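Local coordinates for protein phosphoserine aminotransferase (PDB 1W23) that catalyses the reversible, pyridoxal-phosphate-dependent transfer of an amino group between phosphoserine and 2-oxoglutarate, the second step of serine biosynthesis from 3-phosphoglycerate, at residues I93-E104 with T116-Y127; D142-T152 with H166-D176. All coordinates share one frame; numbering follows the deposited sequence.

Contact 1. Residues I93-E104 with T116-Y127. With PLP (pyridoxal-5'-phosphate), chain J.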
loop_
_atom_site.group_PDB
_atom_site.type_symbol
_atom_site.label_atom_id
_atom_site.label_comp_id
_atom_site.label_asym_id
_atom_site.label_seq_id
_atom_site.Cartn_x
_atom_site.Cartn_y
_atom_site.Cartn_z
ATOM N N ILE A 93 -22.901 18.351 7.888
ATOM C CA ILE A 93 -21.801 18.609 8.842
ATOM C C ILE A 93 -21.076 17.322 9.154
ATOM O O ILE A 93 -21.692 16.309 9.457
ATOM C CB ILE A 93 -22.394 19.203 10.140
ATOM C CG1 ILE A 93 -23.073 20.563 9.867
ATOM C CG2 ILE A 93 -21.354 19.305 11.230
ATOM C CD1 ILE A 93 -23.850 21.121 11.087
ATOM N N GLY A 94 -19.737 17.388 9.123
ATOM C CA GLY A 94 -18.933 16.257 9.626
ATOM C C GLY A 94 -18.711 16.463 11.113
ATOM O O GLY A 94 -17.994 17.380 11.533
ATOM N N ASN A 95 -19.396 15.670 11.934
ATOM C CA ASN A 95 -19.413 15.859 13.387
ATOM C C ASN A 95 -18.451 14.874 14.042
ATOM O O ASN A 95 -18.544 13.674 13.753
ATOM C CB ASN A 95 -20.852 15.656 13.900
ATOM C CG ASN A 95 -21.101 16.278 15.255
ATOM O OD1 ASN A 95 -20.193 16.893 15.843
ATOM N ND2 ASN A 95 -22.348 16.157 15.763
ATOM N N TYR A 96 -17.527 15.353 14.851
ATOM C CA TYR A 96 -16.404 14.564 15.401
ATOM C C TYR A 96 -16.439 14.583 16.909
ATOM O O TYR A 96 -16.656 15.619 17.539
ATOM C CB TYR A 96 -15.028 15.199 14.931
ATOM C CG TYR A 96 -14.789 14.793 13.468
ATOM C CD1 TYR A 96 -15.482 15.450 12.457
ATOM C CD2 TYR A 96 -13.948 13.759 13.099
ATOM C CE1 TYR A 96 -15.312 15.112 11.132
ATOM C CE2 TYR A 96 -13.782 13.365 11.755
ATOM C CZ TYR A 96 -14.453 14.047 10.781
ATOM O OH TYR A 96 -14.377 13.681 9.456
ATOM N N VAL A 97 -16.118 13.436 17.516
ATOM C CA VAL A 97 -15.852 13.327 18.933
ATOM C C VAL A 97 -14.338 13.280 19.093
ATOM O O VAL A 97 -13.671 12.369 18.562
ATOM C CB VAL A 97 -16.506 12.115 19.593
ATOM C CG1 VAL A 97 -16.217 12.059 21.103
ATOM C CG2 VAL A 97 -18.008 12.075 19.358
ATOM N N LEU A 98 -13.763 14.250 19.802
ATOM C CA LEU A 98 -12.330 14.325 19.968
ATOM C C LEU A 98 -11.868 13.618 21.251
ATOM O O LEU A 98 -12.206 14.072 22.355
ATOM C CB LEU A 98 -11.838 15.759 20.008
ATOM C CG LEU A 98 -12.126 16.594 18.721
ATOM C CD1 LEU A 98 -11.549 18.004 18.868
ATOM C CD2 LEU A 98 -11.566 15.906 17.479
ATOM N N THR A 99 -11.126 12.507 21.096
ATOM C CA THR A 99 -10.602 11.771 22.222
ATOM C C THR A 99 -9.102 11.561 22.138
ATOM O O THR A 99 -8.516 10.864 22.974
ATOM C CB THR A 99 -11.329 10.441 22.454
ATOM O OG1 THR A 99 -11.486 9.727 21.188
ATOM C CG2 THR A 99 -12.737 10.652 23.003
ATOM N N GLY A 100 -8.418 12.166 21.166
ATOM C CA GLY A 100 -6.973 12.161 21.093
ATOM C C GLY A 100 -6.489 12.841 19.847
ATOM O O GLY A 100 -7.241 13.519 19.133
ATOM N N SER A 101 -5.209 12.687 19.567
ATOM C CA SER A 101 -4.563 13.300 18.427
ATOM C C SER A 101 -5.077 12.725 17.115
ATOM O O SER A 101 -5.281 13.459 16.131
ATOM C CB SER A 101 -2.987 13.082 18.556
ATOM O OG SER A 101 -2.376 13.398 17.311
ATOM N N TRP A 102 -5.288 11.398 17.047
ATOM C CA TRP A 102 -5.833 10.819 15.827
ATOM C C TRP A 102 -7.219 11.353 15.539
ATOM O O TRP A 102 -7.569 11.536 14.348
ATOM C CB TRP A 102 -5.800 9.266 15.881
ATOM C CG TRP A 102 -4.352 8.783 15.838
ATOM C CD1 TRP A 102 -3.675 8.106 16.802
ATOM C CD2 TRP A 102 -3.426 9.000 14.768
ATOM N NE1 TRP A 102 -2.402 7.867 16.394
ATOM C CE2 TRP A 102 -2.208 8.399 15.150
ATOM C CE3 TRP A 102 -3.491 9.612 13.504
ATOM C CZ2 TRP A 102 -1.093 8.423 14.324
ATOM C CZ3 TRP A 102 -2.385 9.637 12.687
ATOM C CH2 TRP A 102 -1.203 9.035 13.119
ATOM N N SER A 103 -8.038 11.637 16.549
ATOM C CA SER A 103 -9.330 12.274 16.293
ATOM C C SER A 103 -9.142 13.656 15.637
ATOM O O SER A 103 -9.854 14.037 14.714
ATOM C CB SER A 103 -10.115 12.488 17.577
ATOM O OG SER A 103 -10.285 11.309 18.363
ATOM N N GLU A 104 -8.169 14.428 16.177
ATOM C CA GLU A 104 -7.875 15.753 15.653
ATOM C C GLU A 104 -7.445 15.677 14.177
ATOM O O GLU A 104 -7.864 16.511 13.362
ATOM C CB GLU A 104 -6.789 16.437 16.453
ATOM C CG GLU A 104 -7.190 16.757 17.859
ATOM C CD GLU A 104 -6.109 17.384 18.720
ATOM O OE1 GLU A 104 -6.387 17.805 19.851
ATOM O OE2 GLU A 104 -4.941 17.481 18.254
ATOM N N THR A 116 -17.779 21.341 9.674
ATOM C CA THR A 116 -17.468 20.399 10.717
ATOM C C THR A 116 -18.020 20.922 12.062
ATOM O O THR A 116 -18.427 22.069 12.238
ATOM C CB THR A 116 -15.982 20.095 10.833
ATOM O OG1 THR A 116 -15.273 21.303 11.131
ATOM C CG2 THR A 116 -15.416 19.527 9.570
ATOM N N HIS A 117 -18.009 20.018 13.038
ATOM C CA HIS A 117 -18.487 20.308 14.375
ATOM C C HIS A 117 -17.782 19.324 15.331
ATOM O O HIS A 117 -17.420 18.238 14.918
ATOM C CB HIS A 117 -19.990 20.145 14.421
ATOM C CG HIS A 117 -20.677 20.489 15.691
ATOM N ND1 HIS A 117 -20.958 19.603 16.708
ATOM C CD2 HIS A 117 -21.149 21.717 16.071
ATOM C CE1 HIS A 117 -21.574 20.238 17.682
ATOM N NE2 HIS A 117 -21.714 21.506 17.335
ATOM N N ILE A 118 -17.691 19.765 16.581
ATOM C CA ILE A 118 -17.133 18.954 17.663
ATOM C C ILE A 118 -18.281 18.596 18.580
ATOM O O ILE A 118 -18.817 19.400 19.352
ATOM C CB ILE A 118 -16.010 19.692 18.408
ATOM C CG1 ILE A 118 -14.829 19.927 17.437
ATOM C CG2 ILE A 118 -15.510 18.870 19.598
ATOM C CD1 ILE A 118 -13.781 20.855 17.987
ATOM N N ALA A 119 -18.702 17.328 18.506
ATOM C CA ALA A 119 -19.829 16.852 19.286
ATOM C C ALA A 119 -19.482 16.795 20.780
ATOM O O ALA A 119 -20.354 17.004 21.638
ATOM C CB ALA A 119 -20.245 15.473 18.829
ATOM N N ALA A 120 -18.239 16.449 21.088
ATOM C CA ALA A 120 -17.773 16.307 22.470
ATOM C C ALA A 120 -16.241 16.188 22.374
ATOM O O ALA A 120 -15.692 15.810 21.318
ATOM C CB ALA A 120 -18.383 15.143 23.164
ATOM N N SER A 121 -15.558 16.505 23.487
ATOM C CA SER A 121 -14.127 16.556 23.488
ATOM C C SER A 121 -13.579 16.490 24.901
ATOM O O SER A 121 -14.158 17.103 25.800
ATOM C CB SER A 121 -13.640 17.871 22.877
ATOM O OG SER A 121 -12.234 17.945 22.917
ATOM N N THR A 122 -12.478 15.789 25.068
ATOM C CA THR A 122 -11.723 15.838 26.321
ATOM C C THR A 122 -10.335 16.470 26.166
ATOM O O THR A 122 -9.443 16.297 26.989
ATOM C CB THR A 122 -11.661 14.437 27.003
ATOM O OG1 THR A 122 -11.148 13.497 26.063
ATOM C CG2 THR A 122 -13.051 13.982 27.462
ATOM N N LYS A 123 -10.193 17.294 25.095
ATOM C CA LYS A 123 -8.964 17.954 24.813
ATOM C C LYS A 123 -8.449 18.846 25.953
ATOM O O LYS A 123 -7.242 18.892 26.249
ATOM C CB LYS A 123 -9.128 18.797 23.534
ATOM C CG LYS A 123 -7.872 19.484 23.016
ATOM C CD LYS A 123 -8.168 20.301 21.754
ATOM C CE LYS A 123 -6.939 21.094 21.357
ATOM N NZ LYS A 123 -5.787 20.220 21.009
ATOM N N ALA A 124 -9.365 19.570 26.575
ATOM C CA ALA A 124 -8.985 20.534 27.576
ATOM C C ALA A 124 -8.311 19.866 28.758
ATOM O O ALA A 124 -7.495 20.504 29.414
ATOM C CB ALA A 124 -10.173 21.374 28.038
ATOM N N ASN A 125 -8.639 18.609 29.001
ATOM C CA ASN A 125 -8.042 17.838 30.076
ATOM C C ASN A 125 -7.022 16.840 29.569
ATOM O O ASN A 125 -6.717 15.858 30.248
ATOM C CB ASN A 125 -9.191 17.096 30.770
ATOM C CG ASN A 125 -8.883 16.861 32.209
ATOM O OD1 ASN A 125 -9.176 15.731 32.646
ATOM N ND2 ASN A 125 -8.365 17.908 32.814
ATOM N N SER A 126 -6.428 17.123 28.426
ATOM C CA SER A 126 -5.370 16.313 27.868
ATOM C C SER A 126 -5.815 14.896 27.605
ATOM O O SER A 126 -5.017 13.960 27.730
ATOM C CB SER A 126 -4.065 16.322 28.730
ATOM O OG SER A 126 -3.632 17.708 28.843
ATOM N N TYR A 127 -7.057 14.721 27.213
ATOM C CA TYR A 127 -7.496 13.424 26.680
ATOM C C TYR A 127 -7.246 12.269 27.662
ATOM O O TYR A 127 -6.714 11.221 27.298
ATOM C CB TYR A 127 -6.861 13.180 25.321
ATOM C CG TYR A 127 -7.269 14.135 24.211
ATOM C CD1 TYR A 127 -6.320 14.832 23.460
ATOM C CD2 TYR A 127 -8.608 14.314 23.871
ATOM C CE1 TYR A 127 -6.665 15.688 22.433
ATOM C CE2 TYR A 127 -8.976 15.141 22.805
ATOM C CZ TYR A 127 -7.996 15.835 22.089
ATOM O OH TYR A 127 -8.422 16.634 21.060
HETATM N N1 PLP J . -5.648 6.311 13.481
HETATM C C2 PLP J . -5.168 5.644 14.596
HETATM C C2A PLP J . -6.119 5.451 15.718
HETATM C C3 PLP J . -3.861 5.184 14.613
HETATM O O3 PLP J . -3.414 4.529 15.660
HETATM C C4 PLP J . -3.001 5.424 13.479
HETATM C C4A PLP J . -1.624 4.863 13.489
HETATM C C5 PLP J . -3.535 6.094 12.366
HETATM C C6 PLP J . -4.845 6.543 12.408
HETATM C C5A PLP J . -2.718 6.419 11.148
HETATM O O4P PLP J . -2.617 5.207 10.313
HETATM P P PLP J . -1.708 5.255 8.958
HETATM O O1P PLP J . -0.304 5.540 9.394
HETATM O O2P PLP J . -2.278 6.363 8.085
HETATM O O3P PLP J . -1.964 3.871 8.384
#

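Contact 2. Residues D142-T152 with H166-D176. With PLP (pyridoxal-5'-phosphate), chain J.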
loop_
_atom_site.group_PDB
_atom_site.type_symbol
_atom_site.label_atom_id
_atom_site.label_comp_id
_atom_site.label_asym_id
_atom_site.label_seq_id
_atom_site.Cartn_x
_atom_site.Cartn_y
_atom_site.Cartn_z
ATOM N N ASP A 142 -26.152 16.551 10.450
ATOM C CA ASP A 142 -24.915 15.770 10.455
ATOM C C ASP A 142 -24.889 14.808 9.280
ATOM O O ASP A 142 -25.828 14.029 9.043
ATOM C CB ASP A 142 -24.756 14.975 11.752
ATOM C CG ASP A 142 -24.388 15.798 12.956
ATOM O OD1 ASP A 142 -23.837 16.923 12.826
ATOM O OD2 ASP A 142 -24.614 15.291 14.094
ATOM N N ALA A 143 -23.767 14.801 8.549
ATOM C CA ALA A 143 -23.511 13.765 7.534
ATOM C C ALA A 143 -23.149 12.437 8.213
ATOM O O ALA A 143 -23.411 11.333 7.686
ATOM C CB ALA A 143 -22.386 14.199 6.608
ATOM N N TYR A 144 -22.523 12.500 9.371
ATOM C CA TYR A 144 -22.030 11.364 10.144
ATOM C C TYR A 144 -21.565 11.892 11.462
ATOM O O TYR A 144 -21.341 13.090 11.649
ATOM C CB TYR A 144 -20.899 10.673 9.386
ATOM C CG TYR A 144 -19.714 11.504 8.995
ATOM C CD1 TYR A 144 -19.622 11.974 7.672
ATOM C CD2 TYR A 144 -18.707 11.847 9.884
ATOM C CE1 TYR A 144 -18.556 12.758 7.270
ATOM C CE2 TYR A 144 -17.657 12.638 9.492
ATOM C CZ TYR A 144 -17.560 13.082 8.200
ATOM O OH TYR A 144 -16.513 13.866 7.766
ATOM N N LEU A 145 -21.353 10.954 12.406
ATOM C CA LEU A 145 -20.670 11.200 13.673
ATOM C C LEU A 145 -19.447 10.303 13.697
ATOM O O LEU A 145 -19.616 9.079 13.561
ATOM C CB LEU A 145 -21.562 10.878 14.870
ATOM C CG LEU A 145 -20.918 11.161 16.238
ATOM C CD1 LEU A 145 -20.694 12.646 16.428
ATOM C CD2 LEU A 145 -21.767 10.549 17.329
ATOM N N HIS A 146 -18.263 10.893 13.812
ATOM C CA HIS A 146 -16.991 10.152 13.751
ATOM C C HIS A 146 -16.372 10.055 15.116
ATOM O O HIS A 146 -16.245 11.070 15.820
ATOM C CB HIS A 146 -16.049 10.874 12.770
ATOM C CG HIS A 146 -14.726 10.177 12.592
ATOM N ND1 HIS A 146 -13.681 10.234 13.539
ATOM C CD2 HIS A 146 -14.254 9.457 11.548
ATOM C CE1 HIS A 146 -12.639 9.545 13.034
ATOM N NE2 HIS A 146 -12.981 9.048 11.837
ATOM N N ILE A 147 -15.949 8.832 15.484
ATOM C CA ILE A 147 -15.246 8.559 16.726
ATOM C C ILE A 147 -13.949 7.829 16.413
ATOM O O ILE A 147 -13.761 7.249 15.337
ATOM C CB ILE A 147 -16.108 7.720 17.690
ATOM C CG1 ILE A 147 -16.354 6.295 17.200
ATOM C CG2 ILE A 147 -17.423 8.447 18.011
ATOM C CD1 ILE A 147 -17.050 5.400 18.196
ATOM N N THR A 148 -13.062 7.806 17.430
ATOM C CA THR A 148 -11.811 7.068 17.392
ATOM C C THR A 148 -11.894 6.062 18.545
ATOM O O THR A 148 -11.904 6.474 19.729
ATOM C CB THR A 148 -10.608 7.987 17.578
ATOM O OG1 THR A 148 -10.735 9.123 16.699
ATOM C CG2 THR A 148 -9.317 7.233 17.348
ATOM N N SER A 149 -12.074 4.777 18.249
ATOM C CA SER A 149 -12.388 3.818 19.336
ATOM C C SER A 149 -11.288 3.650 20.353
ATOM O O SER A 149 -11.552 3.533 21.546
ATOM C CB SER A 149 -12.747 2.457 18.701
ATOM O OG SER A 149 -11.706 2.023 17.860
ATOM N N ASN A 150 -10.036 3.671 19.893
ATOM C CA ASN A 150 -8.863 3.515 20.731
ATOM C C ASN A 150 -7.897 4.644 20.337
ATOM O O ASN A 150 -7.485 4.770 19.172
ATOM C CB ASN A 150 -8.256 2.105 20.575
ATOM C CG ASN A 150 -7.144 1.873 21.604
ATOM O OD1 ASN A 150 -7.476 1.548 22.771
ATOM N ND2 ASN A 150 -5.904 2.075 21.184
ATOM N N ASN A 151 -7.604 5.474 21.316
ATOM C CA ASN A 151 -6.798 6.673 21.114
ATOM C C ASN A 151 -5.348 6.316 21.402
ATOM O O ASN A 151 -4.857 6.343 22.540
ATOM C CB ASN A 151 -7.296 7.794 22.020
ATOM C CG ASN A 151 -8.777 8.006 21.732
ATOM O OD1 ASN A 151 -9.118 8.598 20.706
ATOM N ND2 ASN A 151 -9.634 7.535 22.610
ATOM N N THR A 152 -4.664 5.898 20.324
ATOM C CA THR A 152 -3.387 5.173 20.410
ATOM C C THR A 152 -2.327 5.942 21.182
ATOM O O THR A 152 -1.467 5.329 21.841
ATOM C CB THR A 152 -2.882 4.907 18.953
ATOM O OG1 THR A 152 -4.041 4.636 18.144
ATOM C CG2 THR A 152 -1.908 3.736 18.894
ATOM N N HIS A 166 -29.557 9.357 13.837
ATOM C CA HIS A 166 -29.846 10.524 13.024
ATOM C C HIS A 166 -28.881 10.656 11.825
ATOM O O HIS A 166 -29.162 11.417 10.931
ATOM C CB HIS A 166 -29.808 11.824 13.822
ATOM C CG HIS A 166 -28.406 12.236 14.170
ATOM N ND1 HIS A 166 -27.543 11.497 14.962
ATOM C CD2 HIS A 166 -27.694 13.307 13.793
ATOM C CE1 HIS A 166 -26.369 12.126 15.058
ATOM N NE2 HIS A 166 -26.415 13.222 14.357
ATOM N N ALA A 167 -27.789 9.903 11.874
ATOM C CA ALA A 167 -26.684 9.935 10.913
ATOM C C ALA A 167 -25.855 8.679 11.147
ATOM O O ALA A 167 -25.927 8.113 12.256
ATOM C CB ALA A 167 -25.845 11.185 11.181
ATOM N N PRO A 168 -25.065 8.206 10.211
ATOM C CA PRO A 168 -24.232 7.059 10.477
ATOM C C PRO A 168 -23.101 7.341 11.436
ATOM O O PRO A 168 -22.469 8.386 11.395
ATOM C CB PRO A 168 -23.673 6.765 9.061
ATOM C CG PRO A 168 -23.738 8.051 8.309
ATOM C CD PRO A 168 -25.024 8.699 8.799
ATOM N N LEU A 169 -22.842 6.356 12.289
ATOM C CA LEU A 169 -21.693 6.351 13.177
ATOM C C LEU A 169 -20.487 5.763 12.427
ATOM O O LEU A 169 -20.613 4.662 11.842
ATOM C CB LEU A 169 -22.004 5.563 14.434
ATOM C CG LEU A 169 -20.890 5.482 15.500
ATOM C CD1 LEU A 169 -20.578 6.842 16.079
ATOM C CD2 LEU A 169 -21.288 4.498 16.623
ATOM N N ILE A 170 -19.381 6.475 12.443
ATOM C CA ILE A 170 -18.150 6.079 11.722
ATOM C C ILE A 170 -17.035 6.000 12.727
ATOM O O ILE A 170 -16.933 6.906 13.599
ATOM C CB ILE A 170 -17.784 7.122 10.642
ATOM C CG1 ILE A 170 -19.064 7.475 9.917
ATOM C CG2 ILE A 170 -16.581 6.641 9.841
ATOM C CD1 ILE A 170 -19.259 7.051 8.530
ATOM N N ALA A 171 -16.224 4.944 12.648
ATOM C CA ALA A 171 -15.146 4.811 13.636
ATOM C C ALA A 171 -13.809 4.439 13.008
ATOM O O ALA A 171 -13.700 3.491 12.214
ATOM C CB ALA A 171 -15.515 3.709 14.644
ATOM N N ASP A 172 -12.791 5.161 13.443
ATOM C CA ASP A 172 -11.387 4.826 13.228
ATOM C C ASP A 172 -11.016 3.845 14.342
ATOM O O ASP A 172 -10.796 4.217 15.501
ATOM C CB ASP A 172 -10.510 6.078 13.333
ATOM C CG ASP A 172 -9.023 5.811 13.235
ATOM O OD1 ASP A 172 -8.609 4.616 13.082
ATOM O OD2 ASP A 172 -8.273 6.805 13.316
ATOM N N MET A 173 -10.985 2.560 13.968
ATOM C CA MET A 173 -10.669 1.455 14.878
ATOM C C MET A 173 -9.266 0.924 14.636
ATOM O O MET A 173 -8.971 -0.245 14.972
ATOM C CB MET A 173 -11.692 0.308 14.803
ATOM C CG MET A 173 -13.135 0.827 15.127
ATOM S SD MET A 173 -14.218 -0.594 15.357
ATOM C CE MET A 173 -15.723 0.217 15.923
ATOM N N SER A 174 -8.375 1.725 14.076
ATOM C CA SER A 174 -7.038 1.267 13.743
ATOM C C SER A 174 -6.356 0.502 14.856
ATOM O O SER A 174 -5.755 -0.551 14.588
ATOM C CB SER A 174 -6.154 2.433 13.369
ATOM O OG SER A 174 -6.559 3.064 12.159
ATOM N N SER A 175 -6.408 0.985 16.108
ATOM C CA SER A 175 -5.604 0.378 17.150
ATOM C C SER A 175 -6.370 -0.560 18.077
ATOM O O SER A 175 -5.760 -1.084 19.023
ATOM C CB SER A 175 -4.795 1.434 17.880
ATOM O OG SER A 175 -5.644 2.460 18.372
ATOM N N ASP A 176 -7.637 -0.890 17.796
ATOM C CA ASP A 176 -8.317 -1.930 18.562
ATOM C C ASP A 176 -9.254 -2.804 17.753
ATOM O O ASP A 176 -9.916 -3.676 18.351
ATOM C CB ASP A 176 -9.046 -1.390 19.799
ATOM C CG ASP A 176 -10.332 -0.618 19.506
ATOM O OD1 ASP A 176 -10.593 -0.382 18.291
ATOM O OD2 ASP A 176 -11.024 -0.260 20.492
HETATM N N1 PLP J . -5.648 6.311 13.481
HETATM C C2 PLP J . -5.168 5.644 14.596
HETATM C C2A PLP J . -6.119 5.451 15.718
HETATM C C3 PLP J . -3.861 5.184 14.613
HETATM O O3 PLP J . -3.414 4.529 15.660
HETATM C C4 PLP J . -3.001 5.424 13.479
HETATM C C4A PLP J . -1.624 4.863 13.489
HETATM C C5 PLP J . -3.535 6.094 12.366
HETATM C C6 PLP J . -4.845 6.543 12.408
HETATM C C5A PLP J . -2.718 6.419 11.148
HETATM O O4P PLP J . -2.617 5.207 10.313
HETATM P P PLP J . -1.708 5.255 8.958
HETATM O O1P PLP J . -0.304 5.540 9.394
HETATM O O2P PLP J . -2.278 6.363 8.085
HETATM O O3P PLP J . -1.964 3.871 8.384
HETATM O O HOH W 1 -9.385 9.120 14.293
HETATM O O HOH W 2 -8.458 3.122 17.050
#

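Contact 1. Residues I93-E104 with T116-Y127
Strands 93-98 and 115-121 are the two arms of a beta-alpha-beta unit whose crossover helix, 101-111, begins within this contact; they lie parallel at one margin of the large sheet, and Tyr96 N to His117 O (2.9 Å) is one of the backbone bonds that zip them together. The chain turns a corner at Ala119, yet Leu98 still pairs with the far side of it: its N binds Ala120 O, and its O receives Thr122 N. On the face carrying Asn95 and His117, the imidazole donates its ND1-H to Asn95 OD1 (2.9 Å). That oxygen lies in the ring plane, while ND1 stands above the amide plane, the two planes being 75° apart. With CG anti to the backbone N in both residues (chi1 -160° and -176°), the side chains run alongside each other, pointing the same way. On the other face Leu98 CD1 meets Ile118 CD1 at 3.7 Å.

Past the strand, Tyr127 lays its ring under the helix start: Gly100 CA, from the N-cap residue, sits 3.6 Å from the ring centroid in a CH-pi contact. The phenol OH donates to Glu104 OE1 (2.6 Å); in the modelled conformer Lys123 NZ makes a salt bridge to the same oxygen (2.7 Å) from the opposite face of the carboxylate plane. In the same first turn Trp102 spreads its indole over one face of the pyridoxal ring, CG lying 3.5 Å from C2. Replacing Trp102 with an alanine would probably leave that face without the indole that lies over it and let the pyridine ring tilt. The Tyr127 bond chiefly holds Glu104, the lysine's share being less certain, and ties the first turn of the helix that carries Trp102 to the 122-127 loop.

Contact 2. Residues D142-T152 with H166-D176
Ser175 OG is gripped by two side chains of segment 142-152: Asn150 ND2 donates to it at 2.9 Å, in its own amide plane, while the same amide's OD1 is hydrogen-bonded to Ser295, and Thr152 OG1 shares a hydrogen bond with it at 2.7 Å. Thr152 OG1 also bonds O3 of the pyridoxal phosphate (2.6 Å), so Ser175, in the second shell, probably helps to position Thr152 against the cofactor. Beside it Ser149 OG donates to Asp176 OD1 (2.7 Å), whose other oxygen is in a salt bridge with Arg180.

Extended from the end of its strand with CG anti to the backbone N (chi1 175°), Asp172 brings its carboxylate to the pyridine nitrogen, OD2 lying 2.7 Å from N1. OD1 is held by both Ser174 OG and Ser174 N, the latter closing an Asx turn. A water bridges OD2 to Thr148 OG1, which also hydrogen-bonds Ser103. At the other end His166 NE2 gives a nearly straight bond to Asp142 OD2 (2.8 Å, 168°).

Between these ends strands 144-148 and 169-172 run parallel in the sheet, with strand 93-98 along the other edge of 142-148; helices 75-87 and 101-111 pack against Tyr144 and His146.

Contacts 1 and 2 have centres about 11 Å apart and come in series along the chain, the first closing before the second opens. They belong to one seven-stranded mixed sheet, in which 93-98 and 142-148 are neighbours, so the four strands run in the order 169-172, 142-148, 93-98, 115-121, all parallel. Thr99 OG1 probably hydrogen-bonds Asn151 OD1 (2.7 Å), joining the segments just beyond the strand ends, and the rings of Tyr96 and His146 meet over the sheet. Both contacts reach the same pyridoxal phosphate: contact 1 brings the indole over one ring face, contact 2 the partners of its nitrogen and phenolic oxygen, while Asn237 and Thr238 of the second subunit also bind the cofactor.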